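Local structure of SVS_variant_AS1 (Streptomyces sp. CWA1, 6TJA) at residues E218-V223 and L274-L279; T54-F59 and L78-L83; A113-S118 and R148-H153; P11-P16 and L330-S335. The protein probably converts geranylgeranyl diphosphate into the diterpene spiroviolene, as an engineered, reconstructed ancestor of a bacterial class I terpene cyclase. All coordinates share one frame; numbering follows the deposited sequence.

Contact 1: residues E218-V223 and L274-L279; sequences EMAIMV and LRFLEL
Helices 211-231 and 258-283 of the all-helical terpene cyclase fold pass each other here as a nearly antiparallel pair, the short segments crossing at -152° with their axes 9.7 Å apart. E218, at the start of the first segment, turns its carboxylate from this interface to W353 NE1 and to R112 of the second subunit. M219 has the largest share of the contact. Its CG lies anti to the carbonyl carbon (chi1 -78°), and the bend at chi3 (-85°) folds the end of the thioether along helix 258-283. SD thereby rests 3.6 Å from both F276 N and R275 CG, while the M219 and L279 side chains cross at about a right angle, M219 CE meeting L279 CD2 at 3.8 Å. Beyond the methylenes that M219 touches, the R275 guanidinium turns to other partners: NH2 in a salt bridge with D356, NE bonded to W353 O, NH1 in a salt bridge with E278 OE1 at 2.9 Å. One face of the guanidinium lies against L279 CB, 4.1 Å from its plane. An alanine in place of R275 would probably loosen the seat of M219 SD and untie the C-terminal segment around W353 and D356 from this helix. A220 follows, its CB 4.1 Å from CE2 of the F276 ring, whose edge is turned to M219 CB; I302 of helix 289-309 packs against both A220 and F276. V223 settles on I272, R269 and I302, and its backbone N donates to M219 O at 2.9 Å.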
loop_
_atom_site.group_PDB
_atom_site.type_symbol
_atom_site.label_atom_id
_atom_site.label_comp_id
_atom_site.label_asym_id
_atom_site.label_seq_id
_atom_site.Cartn_x
_atom_site.Cartn_y
_atom_site.Cartn_z
ATOM N N GLU A 218 6.142 9.131 -10.280
ATOM C CA GLU A 218 5.742 8.004 -11.151
ATOM C C GLU A 218 6.612 8.021 -12.417
ATOM O O GLU A 218 7.097 6.959 -12.804
ATOM C CB GLU A 218 4.245 8.073 -11.391
ATOM C CG GLU A 218 3.424 7.606 -10.204
ATOM C CD GLU A 218 2.037 7.126 -10.581
ATOM O OE1 GLU A 218 1.639 7.370 -11.746
ATOM O OE2 GLU A 218 1.345 6.512 -9.721
ATOM N N MET A 219 6.878 9.192 -12.988
ATOM C CA MET A 219 7.614 9.278 -14.263
ATOM C C MET A 219 9.044 8.839 -14.008
ATOM O O MET A 219 9.599 8.054 -14.835
ATOM C CB MET A 219 7.544 10.687 -14.854
ATOM C CG MET A 219 6.188 10.885 -15.511
ATOM S SD MET A 219 5.985 12.274 -16.591
ATOM C CE MET A 219 5.586 13.533 -15.375
ATOM N N ALA A 220 9.619 9.302 -12.903
ATOM C CA ALA A 220 10.992 8.923 -12.539
ATOM C C ALA A 220 11.040 7.402 -12.447
ATOM O O ALA A 220 12.001 6.789 -12.967
ATOM C CB ALA A 220 11.393 9.591 -11.258
ATOM N N ILE A 221 10.034 6.815 -11.787
ATOM C CA ILE A 221 9.951 5.351 -11.520
ATOM C C ILE A 221 9.802 4.608 -12.846
ATOM O O ILE A 221 10.490 3.607 -13.022
ATOM C CB ILE A 221 8.828 5.045 -10.522
ATOM C CG1 ILE A 221 9.223 5.530 -9.134
ATOM C CG2 ILE A 221 8.456 3.569 -10.497
ATOM C CD1 ILE A 221 8.069 5.508 -8.159
ATOM N N MET A 222 8.984 5.120 -13.757
ATOM C CA MET A 222 8.650 4.459 -15.033
ATOM C C MET A 222 9.877 4.487 -15.938
ATOM O O MET A 222 10.128 3.486 -16.596
ATOM C CB MET A 222 7.463 5.133 -15.718
ATOM C CG MET A 222 6.884 4.303 -16.879
ATOM S SD MET A 222 6.084 2.755 -16.329
ATOM C CE MET A 222 4.458 3.417 -16.047
ATOM N N VAL A 223 10.657 5.566 -15.944
ATOM C CA VAL A 223 11.883 5.640 -16.789
ATOM C C VAL A 223 12.905 4.646 -16.233
ATOM O O VAL A 223 13.463 3.880 -17.046
ATOM C CB VAL A 223 12.466 7.054 -16.883
ATOM C CG1 VAL A 223 13.800 7.037 -17.627
ATOM C CG2 VAL A 223 11.484 8.023 -17.528
ATOM N N LEU A 274 10.862 13.092 -21.451
ATOM C CA LEU A 274 10.565 14.478 -21.918
ATOM C C LEU A 274 9.411 15.101 -21.116
ATOM O O LEU A 274 9.507 16.283 -20.744
ATOM C CB LEU A 274 10.220 14.452 -23.408
ATOM C CG LEU A 274 11.216 15.167 -24.319
ATOM C CD1 LEU A 274 12.660 14.786 -24.015
ATOM C CD2 LEU A 274 10.890 14.860 -25.766
ATOM N N ARG A 275 8.334 14.362 -20.878
ATOM C CA ARG A 275 7.251 14.914 -20.054
ATOM C C ARG A 275 7.790 15.141 -18.630
ATOM O O ARG A 275 7.507 16.185 -18.075
ATOM C CB ARG A 275 6.011 14.031 -20.114
ATOM C CG ARG A 275 4.902 14.536 -19.209
ATOM C CD ARG A 275 4.502 15.973 -19.462
ATOM N NE ARG A 275 3.463 16.351 -18.520
ATOM C CZ ARG A 275 3.171 17.596 -18.171
ATOM N NH1 ARG A 275 3.820 18.617 -18.689
ATOM N NH2 ARG A 275 2.237 17.820 -17.282
ATOM N N PHE A 276 8.604 14.256 -18.108
ATOM C CA PHE A 276 9.164 14.460 -16.794
ATOM C C PHE A 276 9.995 15.756 -16.737
ATOM O O PHE A 276 9.866 16.496 -15.841
ATOM C CB PHE A 276 9.966 13.248 -16.332
ATOM C CG PHE A 276 10.855 13.522 -15.160
ATOM C CD1 PHE A 276 12.048 14.135 -15.328
ATOM C CD2 PHE A 276 10.486 13.147 -13.896
ATOM C CE1 PHE A 276 12.834 14.424 -14.275
ATOM C CE2 PHE A 276 11.282 13.409 -12.837
ATOM C CZ PHE A 276 12.460 14.057 -13.031
ATOM N N LEU A 277 10.820 16.005 -17.729
ATOM C CA LEU A 277 11.629 17.192 -17.766
ATOM C C LEU A 277 10.776 18.443 -17.876
ATOM O O LEU A 277 11.046 19.425 -17.240
ATOM C CB LEU A 277 12.650 17.130 -18.889
ATOM C CG LEU A 277 13.658 16.012 -18.810
ATOM C CD1 LEU A 277 14.316 15.800 -20.127
ATOM C CD2 LEU A 277 14.650 16.184 -17.705
ATOM N N GLU A 278 9.756 18.366 -18.704
ATOM C CA GLU A 278 8.848 19.462 -18.884
ATOM C C GLU A 278 8.109 19.772 -17.586
ATOM O O GLU A 278 8.148 20.873 -17.142
ATOM C CB GLU A 278 7.929 19.237 -20.081
ATOM C CG GLU A 278 6.783 20.202 -20.179
ATOM C CD GLU A 278 5.809 19.907 -21.306
ATOM O OE1 GLU A 278 5.129 18.886 -21.310
ATOM O OE2 GLU A 278 5.697 20.723 -22.203
ATOM N N LEU A 279 7.501 18.787 -16.949
ATOM C CA LEU A 279 6.785 19.055 -15.664
ATOM C C LEU A 279 7.782 19.528 -14.592
ATOM O O LEU A 279 7.443 20.381 -13.761
ATOM C CB LEU A 279 6.048 17.789 -15.239
ATOM C CG LEU A 279 5.197 17.930 -13.979
ATOM C CD1 LEU A 279 4.300 19.160 -14.032
ATOM C CD2 LEU A 279 4.360 16.697 -13.778
#

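Contact 2: residues T54-F59 and L78-L83; sequences THSADF and LFVYWL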
loop_
_atom_site.group_PDB
_atom_site.type_symbol
_atom_site.label_atom_id
_atom_site.label_comp_id
_atom_site.label_asym_id
_atom_site.label_seq_id
_atom_site.Cartn_x
_atom_site.Cartn_y
_atom_site.Cartn_z
ATOM N N THR A 54 26.023 -6.847 -6.574
ATOM C CA THR A 54 25.033 -5.834 -7.048
ATOM C C THR A 54 25.647 -4.425 -6.958
ATOM O O THR A 54 25.248 -3.604 -7.781
ATOM C CB THR A 54 23.698 -5.852 -6.294
ATOM O OG1 THR A 54 23.920 -5.521 -4.918
ATOM C CG2 THR A 54 22.980 -7.179 -6.448
ATOM N N HIS A 55 26.592 -4.185 -6.037
ATOM C CA HIS A 55 27.147 -2.851 -5.685
ATOM C C HIS A 55 25.985 -1.905 -5.409
ATOM O O HIS A 55 25.880 -0.872 -6.080
ATOM C CB HIS A 55 28.031 -2.269 -6.795
ATOM C CG HIS A 55 29.168 -3.141 -7.179
ATOM N ND1 HIS A 55 30.334 -3.188 -6.445
ATOM C CD2 HIS A 55 29.307 -4.017 -8.196
ATOM C CE1 HIS A 55 31.159 -4.046 -6.999
ATOM N NE2 HIS A 55 30.549 -4.573 -8.077
ATOM N N SER A 56 25.111 -2.266 -4.478
ATOM C CA SER A 56 23.906 -1.458 -4.216
ATOM C C SER A 56 24.301 -0.156 -3.508
ATOM O O SER A 56 23.550 0.813 -3.621
ATOM C CB SER A 56 22.887 -2.259 -3.496
ATOM O OG SER A 56 22.447 -3.310 -4.349
ATOM N N ALA A 57 25.455 -0.092 -2.845
ATOM C CA ALA A 57 25.917 1.146 -2.170
ATOM C C ALA A 57 26.338 2.155 -3.241
ATOM O O ALA A 57 25.943 3.304 -3.155
ATOM C CB ALA A 57 27.023 0.845 -1.197
ATOM N N ASP A 58 26.979 1.691 -4.300
ATOM C CA ASP A 58 27.299 2.524 -5.487
ATOM C C ASP A 58 25.978 3.055 -6.065
ATOM O O ASP A 58 25.876 4.255 -6.378
ATOM C CB ASP A 58 28.101 1.723 -6.526
ATOM C CG ASP A 58 28.730 2.568 -7.626
ATOM O OD1 ASP A 58 29.859 3.090 -7.386
ATOM O OD2 ASP A 58 28.092 2.710 -8.705
ATOM N N PHE A 59 25.004 2.160 -6.226
ATOM C CA PHE A 59 23.668 2.477 -6.784
ATOM C C PHE A 59 23.061 3.633 -5.979
ATOM O O PHE A 59 22.793 4.657 -6.585
ATOM C CB PHE A 59 22.800 1.221 -6.816
ATOM C CG PHE A 59 21.397 1.440 -7.295
ATOM C CD1 PHE A 59 21.102 1.362 -8.637
ATOM C CD2 PHE A 59 20.381 1.708 -6.396
ATOM C CE1 PHE A 59 19.800 1.552 -9.077
ATOM C CE2 PHE A 59 19.077 1.872 -6.837
ATOM C CZ PHE A 59 18.793 1.816 -8.180
ATOM N N LEU A 78 21.333 -0.460 2.408
ATOM C CA LEU A 78 21.011 -1.853 2.845
ATOM C C LEU A 78 19.703 -2.330 2.203
ATOM O O LEU A 78 19.659 -3.465 1.680
ATOM C CB LEU A 78 20.921 -1.894 4.371
ATOM C CG LEU A 78 22.235 -1.611 5.104
ATOM C CD1 LEU A 78 22.073 -1.876 6.585
ATOM C CD2 LEU A 78 23.366 -2.453 4.537
ATOM N N PHE A 79 18.653 -1.516 2.233
ATOM C CA PHE A 79 17.359 -1.933 1.641
ATOM C C PHE A 79 17.549 -2.199 0.155
ATOM O O PHE A 79 16.797 -2.997 -0.379
ATOM C CB PHE A 79 16.224 -0.926 1.793
ATOM C CG PHE A 79 14.978 -1.405 1.091
ATOM C CD1 PHE A 79 14.236 -2.457 1.610
ATOM C CD2 PHE A 79 14.574 -0.847 -0.105
ATOM C CE1 PHE A 79 13.083 -2.904 0.980
ATOM C CE2 PHE A 79 13.472 -1.360 -0.781
ATOM C CZ PHE A 79 12.733 -2.389 -0.234
ATOM N N VAL A 80 18.467 -1.515 -0.523
ATOM C CA VAL A 80 18.647 -1.786 -1.982
ATOM C C VAL A 80 19.271 -3.179 -2.143
ATOM O O VAL A 80 18.832 -3.893 -3.095
ATOM C CB VAL A 80 19.456 -0.720 -2.730
ATOM C CG1 VAL A 80 19.724 -1.164 -4.173
ATOM C CG2 VAL A 80 18.752 0.625 -2.699
ATOM N N TYR A 81 20.215 -3.564 -1.265
ATOM C CA TYR A 81 20.797 -4.939 -1.255
ATOM C C TYR A 81 19.664 -5.952 -1.018
ATOM O O TYR A 81 19.501 -6.958 -1.779
ATOM C CB TYR A 81 21.904 -5.086 -0.206
ATOM C CG TYR A 81 23.224 -4.461 -0.587
ATOM C CD1 TYR A 81 24.045 -5.047 -1.529
ATOM C CD2 TYR A 81 23.652 -3.278 -0.013
ATOM C CE1 TYR A 81 25.260 -4.474 -1.894
ATOM C CE2 TYR A 81 24.873 -2.714 -0.340
ATOM C CZ TYR A 81 25.673 -3.308 -1.292
ATOM O OH TYR A 81 26.835 -2.730 -1.650
ATOM N N TRP A 82 18.921 -5.711 0.051
ATOM C CA TRP A 82 17.783 -6.546 0.488
ATOM C C TRP A 82 16.839 -6.755 -0.681
ATOM O O TRP A 82 16.465 -7.883 -0.913
ATOM C CB TRP A 82 17.043 -5.893 1.647
ATOM C CG TRP A 82 15.997 -6.797 2.198
ATOM C CD1 TRP A 82 16.137 -7.743 3.174
ATOM C CD2 TRP A 82 14.637 -6.855 1.766
ATOM N NE1 TRP A 82 14.940 -8.354 3.410
ATOM C CE2 TRP A 82 14.010 -7.850 2.538
ATOM C CE3 TRP A 82 13.892 -6.158 0.815
ATOM C CZ2 TRP A 82 12.662 -8.152 2.377
ATOM C CZ3 TRP A 82 12.571 -6.486 0.638
ATOM C CH2 TRP A 82 11.962 -7.460 1.418
ATOM N N LEU A 83 16.473 -5.677 -1.364
ATOM C CA LEU A 83 15.515 -5.701 -2.483
ATOM C C LEU A 83 16.062 -6.600 -3.584
ATOM O O LEU A 83 15.298 -7.451 -4.054
ATOM C CB LEU A 83 15.261 -4.284 -2.999
ATOM C CG LEU A 83 14.358 -4.173 -4.232
ATOM C CD1 LEU A 83 12.891 -4.252 -3.849
ATOM C CD2 LEU A 83 14.659 -2.873 -4.947
#
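In the all-helical terpene cyclase fold, the Y81 ring lies flat beneath the turn that opens helix 56-61. S56 CB stands over its centre in a CH-pi contact, 3.4 Å from the centroid and only 3° off the ring normal. With CG anti to the carbonyl carbon (chi1 -76°), the tyrosine leaves helix 70-91 obliquely and carries its OH to the backbone of that turn, where A57 N donates a weak hydrogen bond at 3.2 Å. T54 crosses the tyrosine obliquely, its OG1 3.4 Å from Y81 CD1. V80, one residue earlier, points toward the turn: its CG1 presses on S56 CB at 3.4 Å, tighter than ordinary carbon contact, and meets F59 CD2 at 3.7 Å, the V80 and F59 side chains crossing at about a right angle. H55, with positive phi, breaks the helical path and is the N-cap of the next helix. W308 NE1 bonds to T54 O beside it. S56 OG donates to T54 OG1 at 2.7 Å, so T54 OG1 links it to V51 O of the preceding helix. The aromatic face is therefore met by a carbon, while the phenol oxygen offers a weak acceptor to an amide in the first turn of a helix.

Contact 3: residues A113-S118 and R148-H153; sequences ALEAPS and RFVHAH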
loop_
_atom_site.group_PDB
_atom_site.type_symbol
_atom_site.label_atom_id
_atom_site.label_comp_id
_atom_site.label_asym_id
_atom_site.label_seq_id
_atom_site.Cartn_x
_atom_site.Cartn_y
_atom_site.Cartn_z
ATOM N N ALA A 113 5.846 -7.584 9.009
ATOM C CA ALA A 113 7.163 -7.500 9.691
ATOM C C ALA A 113 7.749 -6.090 9.587
ATOM O O ALA A 113 8.393 -5.631 10.570
ATOM C CB ALA A 113 8.104 -8.516 9.095
ATOM N N LEU A 114 7.564 -5.438 8.434
ATOM C CA LEU A 114 8.067 -4.060 8.174
ATOM C C LEU A 114 7.326 -3.063 9.078
ATOM O O LEU A 114 7.964 -2.109 9.507
ATOM C CB LEU A 114 7.875 -3.716 6.694
ATOM C CG LEU A 114 8.279 -2.305 6.284
ATOM C CD1 LEU A 114 9.747 -2.014 6.631
ATOM C CD2 LEU A 114 8.029 -2.086 4.792
ATOM N N GLU A 115 6.036 -3.299 9.340
ATOM C CA GLU A 115 5.137 -2.370 10.065
ATOM C C GLU A 115 5.086 -2.688 11.566
ATOM O O GLU A 115 4.734 -1.790 12.319
ATOM C CB GLU A 115 3.718 -2.459 9.497
ATOM C CG GLU A 115 3.666 -2.013 8.053
ATOM C CD GLU A 115 2.307 -1.731 7.448
ATOM O OE1 GLU A 115 1.485 -1.061 8.111
ATOM O OE2 GLU A 115 2.113 -2.124 6.270
ATOM N N ALA A 116 5.426 -3.895 11.948
ATOM C CA ALA A 116 5.371 -4.333 13.317
ATOM C C ALA A 116 6.657 -4.970 13.764
ATOM O O ALA A 116 6.964 -6.037 13.369
ATOM C CB ALA A 116 4.240 -5.309 13.469
ATOM N N PRO A 117 7.398 -4.298 14.614
ATOM C CA PRO A 117 8.674 -4.750 15.157
ATOM C C PRO A 117 8.558 -5.988 16.016
ATOM O O PRO A 117 9.508 -6.696 16.116
ATOM C CB PRO A 117 9.152 -3.565 15.984
ATOM C CG PRO A 117 8.376 -2.434 15.527
ATOM C CD PRO A 117 7.068 -2.947 15.049
ATOM N N SER A 118 7.401 -6.231 16.597
ATOM C CA SER A 118 7.168 -7.433 17.446
ATOM C C SER A 118 6.973 -8.687 16.575
ATOM O O SER A 118 7.081 -9.811 17.097
ATOM C CB SER A 118 6.015 -7.222 18.397
ATOM O OG SER A 118 4.834 -6.820 17.715
ATOM N N ARG A 148 5.547 6.684 4.610
ATOM C CA ARG A 148 5.725 6.884 3.157
ATOM C C ARG A 148 6.488 5.671 2.617
ATOM O O ARG A 148 6.063 5.160 1.565
ATOM C CB ARG A 148 6.405 8.223 2.859
ATOM C CG ARG A 148 5.549 9.438 3.201
ATOM C CD ARG A 148 6.293 10.751 3.015
ATOM N NE ARG A 148 5.488 11.906 3.375
ATOM C CZ ARG A 148 5.874 13.187 3.291
ATOM N NH1 ARG A 148 7.064 13.517 2.815
ATOM N NH2 ARG A 148 5.042 14.145 3.645
ATOM N N PHE A 149 7.501 5.179 3.346
ATOM C CA PHE A 149 8.335 4.031 2.891
ATOM C C PHE A 149 7.505 2.730 2.931
ATOM O O PHE A 149 7.497 1.955 1.927
ATOM C CB PHE A 149 9.638 3.887 3.678
ATOM C CG PHE A 149 10.428 2.690 3.216
ATOM C CD1 PHE A 149 11.154 2.737 2.038
ATOM C CD2 PHE A 149 10.354 1.479 3.897
ATOM C CE1 PHE A 149 11.810 1.608 1.557
ATOM C CE2 PHE A 149 11.018 0.355 3.420
ATOM C CZ PHE A 149 11.743 0.424 2.258
ATOM N N VAL A 150 6.802 2.525 4.049
ATOM C CA VAL A 150 5.964 1.327 4.297
ATOM C C VAL A 150 4.966 1.206 3.141
ATOM O O VAL A 150 4.766 0.089 2.632
ATOM C CB VAL A 150 5.257 1.422 5.663
ATOM C CG1 VAL A 150 4.102 0.451 5.768
ATOM C CG2 VAL A 150 6.222 1.241 6.822
ATOM N N HIS A 151 4.322 2.304 2.771
ATOM C CA HIS A 151 3.239 2.313 1.752
ATOM C C HIS A 151 3.838 2.060 0.357
ATOM O O HIS A 151 3.188 1.407 -0.463
ATOM C CB HIS A 151 2.463 3.637 1.834
ATOM C CG HIS A 151 1.537 3.731 2.989
ATOM N ND1 HIS A 151 0.770 2.652 3.406
ATOM C CD2 HIS A 151 1.203 4.760 3.786
ATOM C CE1 HIS A 151 0.045 3.021 4.451
ATOM N NE2 HIS A 151 0.279 4.309 4.692
ATOM N N ALA A 152 5.016 2.600 0.081
ATOM C CA ALA A 152 5.739 2.397 -1.195
ATOM C C ALA A 152 6.082 0.906 -1.326
ATOM O O ALA A 152 5.923 0.342 -2.451
ATOM C CB ALA A 152 6.986 3.261 -1.263
ATOM N N HIS A 153 6.471 0.313 -0.208
ATOM C CA HIS A 153 6.818 -1.071 -0.075
ATOM C C HIS A 153 5.666 -2.016 -0.388
ATOM O O HIS A 153 5.840 -2.954 -1.085
ATOM C CB HIS A 153 7.349 -1.308 1.316
ATOM C CG HIS A 153 8.065 -2.597 1.504
ATOM N ND1 HIS A 153 7.424 -3.756 1.850
ATOM C CD2 HIS A 153 9.379 -2.889 1.492
ATOM C CE1 HIS A 153 8.309 -4.709 2.018
ATOM N NE2 HIS A 153 9.500 -4.208 1.811
#
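A buried helix-to-helix contact joins the C-terminal end of helix 100-115 to the long helix 143-169, within the alpha-helical class I terpene cyclase fold. L114 makes the central contact. CG lies anti to the backbone N (chi1 177°), which sends the branched end straight across, and CD2 lands over one face of the H153 ring in a CH-pi contact, 3.5 Å from the centroid and 18° off the normal. The methyl is shifted toward the rim, so that H153 CG is its nearest ring atom at 3.3 Å. The same CD2 lies 4.1 Å from F149 CE2, with leucine and phenylalanine crossing at about a right angle, and L114 CG passes V150 CG2 at 4.1 Å. Helix 126-140 closes in on this leucine through L130 and A134. Q111, one turn before E115, sets the polar groups: its OE1 accepts from H153 ND1, which helps fix the rotation of the imidazole, and its NE2 donates to E115 OE2 and to V150 O, while R147 pairs with E115 OE1, so the buried carboxylate is held at both oxygens and its charge is probably well compensated. Nearby, H151 stacks on H151 of the second subunit. The extended E115 chain crosses V150 obliquely, bringing CD within 3.3 Å of V150 CG1.

Contact 4: residues P11-P16 and L330-S335; sequences PPIYCP and LTWAES
Two loops from opposite ends of the chain cross here, bonded through A333 N, which donates to I13 O at 3.0 Å with the donor above the carbonyl plane. A water bridges the loops, accepting from C15 N and donating to A333 O. Y14 sets out with CG anti to the backbone N (chi1 -176°). Its CB meets A333 CB at 4.2 Å; CG lies 4.0 Å from S335 O; CD1 comes to 3.4 Å from S335 C; and CE1 approaches E334 O at 3.5 Å, a carbonyl lying near the ring plane at its edge. P16 CD lies over the centre of one face, 3.6 Å from the plane. An alanine at Y14 removes the ring, which would probably loosen the packing of the E334-S335 backbone and of P16. W332 lies alongside I13, and its CZ3 touches C15 CB at 3.8 Å. The crossing sits on two helices: Y14 leans on D270 and L274 of helix 258-283, with its carbonyl bonded to R269, while W332 packs on A306 and E307 of helix 289-309 and makes a cation-pi contact with R303 of that helix.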
loop_
_atom_site.group_PDB
_atom_site.type_symbol
_atom_site.label_atom_id
_atom_site.label_comp_id
_atom_site.label_asym_id
_atom_site.label_seq_id
_atom_site.Cartn_x
_atom_site.Cartn_y
_atom_site.Cartn_z
ATOM N N PRO A 11 20.312 1.123 -29.021
ATOM C CA PRO A 11 20.646 2.548 -29.121
ATOM C C PRO A 11 21.143 3.082 -27.774
ATOM O O PRO A 11 20.772 2.551 -26.725
ATOM C CB PRO A 11 19.325 3.200 -29.580
ATOM C CG PRO A 11 18.236 2.261 -29.083
ATOM C CD PRO A 11 18.860 0.877 -29.089
ATOM N N PRO A 12 22.001 4.131 -27.732
ATOM C CA PRO A 12 22.467 4.677 -26.457
ATOM C C PRO A 12 21.292 5.378 -25.748
ATOM O O PRO A 12 20.337 5.736 -26.405
ATOM C CB PRO A 12 23.616 5.629 -26.839
ATOM C CG PRO A 12 23.316 6.032 -28.274
ATOM C CD PRO A 12 22.495 4.904 -28.880
ATOM N N ILE A 13 21.370 5.502 -24.424
ATOM C CA ILE A 13 20.281 6.027 -23.552
ATOM C C ILE A 13 20.266 7.561 -23.621
ATOM O O ILE A 13 21.365 8.161 -23.468
ATOM C CB ILE A 13 20.485 5.527 -22.112
ATOM C CG1 ILE A 13 20.587 4.001 -22.078
ATOM C CG2 ILE A 13 19.383 6.052 -21.192
ATOM C CD1 ILE A 13 20.995 3.443 -20.728
ATOM N N TYR A 14 19.088 8.164 -23.859
ATOM C CA TYR A 14 18.804 9.614 -23.664
ATOM C C TYR A 14 18.695 9.866 -22.154
ATOM O O TYR A 14 17.790 9.327 -21.519
ATOM C CB TYR A 14 17.519 10.053 -24.387
ATOM C CG TYR A 14 17.248 11.534 -24.293
ATOM C CD1 TYR A 14 18.184 12.441 -24.757
ATOM C CD2 TYR A 14 16.101 12.047 -23.692
ATOM C CE1 TYR A 14 17.987 13.811 -24.654
ATOM C CE2 TYR A 14 15.896 13.421 -23.570
ATOM C CZ TYR A 14 16.842 14.306 -24.060
ATOM O OH TYR A 14 16.707 15.670 -23.980
ATOM N N CYS A 15 19.638 10.581 -21.551
ATOM C CA CYS A 15 19.576 10.885 -20.099
ATOM C C CYS A 15 20.384 12.129 -19.766
ATOM O O CYS A 15 21.413 12.039 -19.087
ATOM C CB CYS A 15 20.069 9.731 -19.241
ATOM S SG CYS A 15 19.417 9.821 -17.552
ATOM N N PRO A 16 19.885 13.276 -20.169
ATOM C CA PRO A 16 20.579 14.519 -19.889
ATOM C C PRO A 16 20.287 14.995 -18.482
ATOM O O PRO A 16 19.726 16.019 -18.326
ATOM C CB PRO A 16 19.999 15.456 -20.920
ATOM C CG PRO A 16 18.635 14.946 -21.131
ATOM C CD PRO A 16 18.697 13.480 -21.001
ATOM N N LEU A 330 31.361 6.366 -20.909
ATOM C CA LEU A 330 30.003 6.008 -21.398
ATOM C C LEU A 330 29.601 6.990 -22.503
ATOM O O LEU A 330 29.936 8.199 -22.384
ATOM C CB LEU A 330 28.999 6.079 -20.246
ATOM C CG LEU A 330 29.240 5.132 -19.073
ATOM C CD1 LEU A 330 28.208 5.376 -17.988
ATOM C CD2 LEU A 330 29.230 3.671 -19.513
ATOM N N THR A 331 28.909 6.486 -23.528
ATOM C CA THR A 331 28.210 7.290 -24.568
ATOM C C THR A 331 26.723 7.398 -24.190
ATOM O O THR A 331 26.107 6.384 -23.840
ATOM C CB THR A 331 28.440 6.713 -25.973
ATOM O OG1 THR A 331 28.068 5.332 -25.978
ATOM C CG2 THR A 331 29.877 6.859 -26.435
ATOM N N TRP A 332 26.185 8.606 -24.267
ATOM C CA TRP A 332 24.740 8.914 -24.143
ATOM C C TRP A 332 24.200 9.492 -25.450
ATOM O O TRP A 332 24.960 10.209 -26.111
ATOM C CB TRP A 332 24.538 9.904 -23.008
ATOM C CG TRP A 332 25.136 9.402 -21.740
ATOM C CD1 TRP A 332 26.408 9.622 -21.308
ATOM C CD2 TRP A 332 24.495 8.574 -20.754
ATOM N NE1 TRP A 332 26.603 8.982 -20.118
ATOM C CE2 TRP A 332 25.450 8.340 -19.744
ATOM C CE3 TRP A 332 23.211 8.038 -20.605
ATOM C CZ2 TRP A 332 25.164 7.580 -18.609
ATOM C CZ3 TRP A 332 22.934 7.274 -19.495
ATOM C CH2 TRP A 332 23.895 7.049 -18.507
ATOM N N ALA A 333 22.913 9.240 -25.742
ATOM C CA ALA A 333 22.138 9.897 -26.822
ATOM C C ALA A 333 22.004 11.373 -26.471
ATOM O O ALA A 333 21.655 11.658 -25.318
ATOM C CB ALA A 333 20.774 9.266 -26.993
ATOM N N GLU A 334 22.205 12.249 -27.450
ATOM C CA GLU A 334 22.139 13.719 -27.289
ATOM C C GLU A 334 20.687 14.190 -27.448
ATOM O O GLU A 334 20.322 15.200 -26.808
ATOM C CB GLU A 334 23.092 14.356 -28.302
ATOM C CG GLU A 334 23.188 15.863 -28.194
ATOM C CD GLU A 334 24.133 16.457 -29.221
ATOM O OE1 GLU A 334 25.004 15.699 -29.727
ATOM O OE2 GLU A 334 23.993 17.668 -29.522
ATOM N N SER A 335 19.884 13.488 -28.247
ATOM C CA SER A 335 18.459 13.820 -28.536
ATOM C C SER A 335 17.560 12.657 -28.143
ATOM O O SER A 335 17.986 11.502 -28.202
ATOM C CB SER A 335 18.258 14.132 -30.001
ATOM O OG SER A 335 19.285 14.971 -30.500
HETATM O O HOH W 1 21.668 11.871 -22.597
#

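How the contacts relate
Along the chain, contact 4 joins the N-terminal loop to the loop after helix 289-309 and so encloses the other three, which follow in the order contact 2, contact 3, contact 1. Contacts 2 and 3, with centres about 18 Å apart, touch where the engineered F79 of helix 70-91 meets H153 and F149 of helix 143-169, F79 CE1 lying 3.7 Å from H153 CD2. Helix 258-283 carries one side of contact 1 and supports contact 4; their centres are about 16 Å apart, and L274 CD1 meets Y14 CE2 at 3.5 Å. Contacts 1 and 2 lie on opposite sides of the chain's centre, their centres about 23 Å apart, so contacts 2 and 3 lie together in one region and contacts 1 and 4 in another.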